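Side-chain contact in beta-galactosidase (Trichoderma reesei, PDB 3OG2), which probably hydrolyses terminal non-reducing beta-D-galactose residues from beta-D-galactosides, as a family 35 glycoside hydrolase: residues A[460-465]-A[543-548]. Residues are numbered along the deposited sequence; the frame is centred on the assembly and turned at random. Where two conformers were deposited one is given.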
loop_
_atom_site.group_PDB
_atom_site.type_symbol
_atom_site.label_atom_id
_atom_site.label_comp_id
_atom_site.label_asym_id
_atom_site.label_seq_id
_atom_site.Cartn_x
_atom_site.Cartn_y
_atom_site.Cartn_z
ATOM N N GLY A 460 -4.385 21.534 -27.890
ATOM C CA GLY A 460 -4.433 23.007 -27.864
ATOM C C GLY A 460 -5.184 23.508 -29.086
ATOM O O GLY A 460 -6.315 23.133 -29.409
ATOM N N LYS A 461 -4.513 24.396 -29.804
ATOM C CA LYS A 461 -5.112 24.887 -31.042
ATOM C C LYS A 461 -4.963 23.894 -32.175
ATOM O O LYS A 461 -5.584 24.209 -33.198
ATOM C CB LYS A 461 -4.461 26.251 -31.357
ATOM C CG LYS A 461 -5.013 27.233 -30.321
ATOM C CD LYS A 461 -4.681 28.681 -30.488
ATOM C CE LYS A 461 -5.020 29.470 -29.221
ATOM N NZ LYS A 461 -6.500 29.522 -28.987
ATOM N N PHE A 462 -4.238 22.828 -32.046
ATOM C CA PHE A 462 -3.968 21.907 -33.127
ATOM C C PHE A 462 -4.869 20.711 -32.922
ATOM O O PHE A 462 -5.396 20.508 -31.809
ATOM C CB PHE A 462 -2.509 21.450 -33.087
ATOM C CG PHE A 462 -1.565 22.613 -33.292
ATOM C CD1 PHE A 462 -1.063 23.339 -32.231
ATOM C CD2 PHE A 462 -1.218 22.998 -34.591
ATOM C CE1 PHE A 462 -0.195 24.421 -32.447
ATOM C CE2 PHE A 462 -0.365 24.069 -34.862
ATOM C CZ PHE A 462 0.124 24.791 -33.751
ATOM N N THR A 463 -5.023 19.933 -34.011
ATOM C CA THR A 463 -5.789 18.689 -33.833
ATOM C C THR A 463 -5.087 17.528 -34.490
ATOM O O THR A 463 -4.640 17.689 -35.645
ATOM C CB THR A 463 -7.189 18.783 -34.455
ATOM O OG1 THR A 463 -7.855 19.937 -33.919
ATOM C CG2 THR A 463 -8.010 17.528 -34.123
ATOM N N LEU A 464 -4.965 16.442 -33.733
ATOM C CA LEU A 464 -4.518 15.207 -34.370
ATOM C C LEU A 464 -5.704 14.562 -35.047
ATOM O O LEU A 464 -6.619 14.113 -34.341
ATOM C CB LEU A 464 -3.999 14.138 -33.400
ATOM C CG LEU A 464 -2.760 14.566 -32.627
ATOM C CD1 LEU A 464 -2.384 13.548 -31.553
ATOM C CD2 LEU A 464 -1.591 14.696 -33.574
ATOM N N LEU A 465 -5.711 14.512 -36.363
ATOM C CA LEU A 465 -6.778 13.782 -37.058
ATOM C C LEU A 465 -6.754 12.342 -36.603
ATOM O O LEU A 465 -7.827 11.763 -36.354
ATOM C CB LEU A 465 -6.533 13.952 -38.546
ATOM C CG LEU A 465 -7.581 13.217 -39.395
ATOM C CD1 LEU A 465 -8.909 13.944 -39.246
ATOM C CD2 LEU A 465 -7.130 13.142 -40.849
ATOM N N GLY A 543 4.735 24.472 -37.998
ATOM C CA GLY A 543 4.285 25.761 -37.478
ATOM C C GLY A 543 4.845 25.921 -36.076
ATOM O O GLY A 543 6.038 25.782 -35.822
ATOM N N SER A 544 3.941 26.213 -35.125
ATOM C CA SER A 544 4.342 26.360 -33.741
ATOM C C SER A 544 4.110 25.078 -32.926
ATOM O O SER A 544 4.313 25.114 -31.709
ATOM C CB SER A 544 3.643 27.535 -33.048
ATOM O OG SER A 544 2.255 27.332 -32.916
ATOM N N LEU A 545 3.752 23.998 -33.575
ATOM C CA LEU A 545 3.623 22.677 -32.923
ATOM C C LEU A 545 4.935 21.912 -33.060
ATOM O O LEU A 545 5.482 21.794 -34.146
ATOM C CB LEU A 545 2.483 21.915 -33.611
ATOM C CG LEU A 545 2.282 20.470 -33.089
ATOM C CD1 LEU A 545 1.884 20.449 -31.622
ATOM C CD2 LEU A 545 1.291 19.715 -33.936
ATOM N N VAL A 546 5.469 21.417 -31.958
ATOM C CA VAL A 546 6.686 20.598 -31.963
ATOM C C VAL A 546 6.323 19.235 -31.398
ATOM O O VAL A 546 5.775 19.163 -30.304
ATOM C CB VAL A 546 7.787 21.243 -31.135
ATOM C CG1 VAL A 546 8.994 20.322 -31.218
ATOM C CG2 VAL A 546 8.043 22.665 -31.634
ATOM N N ILE A 547 6.583 18.200 -32.202
ATOM C CA ILE A 547 6.266 16.840 -31.773
ATOM C C ILE A 547 7.570 16.085 -31.495
ATOM O O ILE A 547 8.436 16.047 -32.377
ATOM C CB ILE A 547 5.386 16.080 -32.782
ATOM C CG1 ILE A 547 4.241 16.948 -33.301
ATOM C CG2 ILE A 547 4.880 14.804 -32.120
ATOM C CD1 ILE A 547 4.402 17.475 -34.724
ATOM N N TYR A 548 7.635 15.544 -30.284
ATOM C CA TYR A 548 8.752 14.698 -29.856
ATOM C C TYR A 548 8.279 13.277 -29.924
ATOM O O TYR A 548 7.266 12.930 -29.276
ATOM C CB TYR A 548 9.153 15.060 -28.432
ATOM C CG TYR A 548 9.676 16.462 -28.255
ATOM C CD1 TYR A 548 8.808 17.559 -28.262
ATOM C CD2 TYR A 548 11.020 16.745 -28.067
ATOM C CE1 TYR A 548 9.259 18.850 -28.101
ATOM C CE2 TYR A 548 11.486 18.054 -27.907
ATOM C CZ TYR A 548 10.605 19.112 -27.933
ATOM O OH TYR A 548 11.047 20.411 -27.745
#
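Phe462 lays one face of its ring on Leu545 in a CH-pi contact that carries most of this meeting between two strands. Leu545 CB lies 3.7 Å from the centroid of the Phe462 ring and 9° off the ring normal, so the methylene sits almost over the middle of the face. With CG anti to its own carbonyl carbon (chi1 -63°), the phenyl group projects across the gap between the two strands.

The same pair also makes plain apolar contact. Phe462 CZ approaches Leu545 CB to 3.7 Å, while the methyls sit nearer the root of the ring, Leu545 CD2 being 4.1 Å from Phe462 CG. Leu545 has its CG anti to the backbone N (chi1 177°), which runs the branch back from the tip of the phenylalanine toward its base, so the two side chains lie alongside each other, pointing opposite ways.

At the edge of the ring, Ser544 OG lies near its plane, 3.4 Å from Phe462 CZ. No hydrogen bond crosses between the segments, and the CA atoms of Phe462 and Leu545 are 7.6 Å apart, a separation bridged from one side by the phenyl group, whose CZ also comes within 3.7 Å of the backbone N of Leu545.

Both strands lie in beta-galactosidase domain 2, in different sheets: 462-467 runs between 450-459 and 492-497, whereas 545-551 lies between 481-487 and 538-542. Side chains thus meet between sheets rather than strands pairing within one. Pro500 and Thr481 also touch Phe462, and Leu545 on Val497, Leu464 on Leu483 and Ile547 on Phe495 continue the apolar layer.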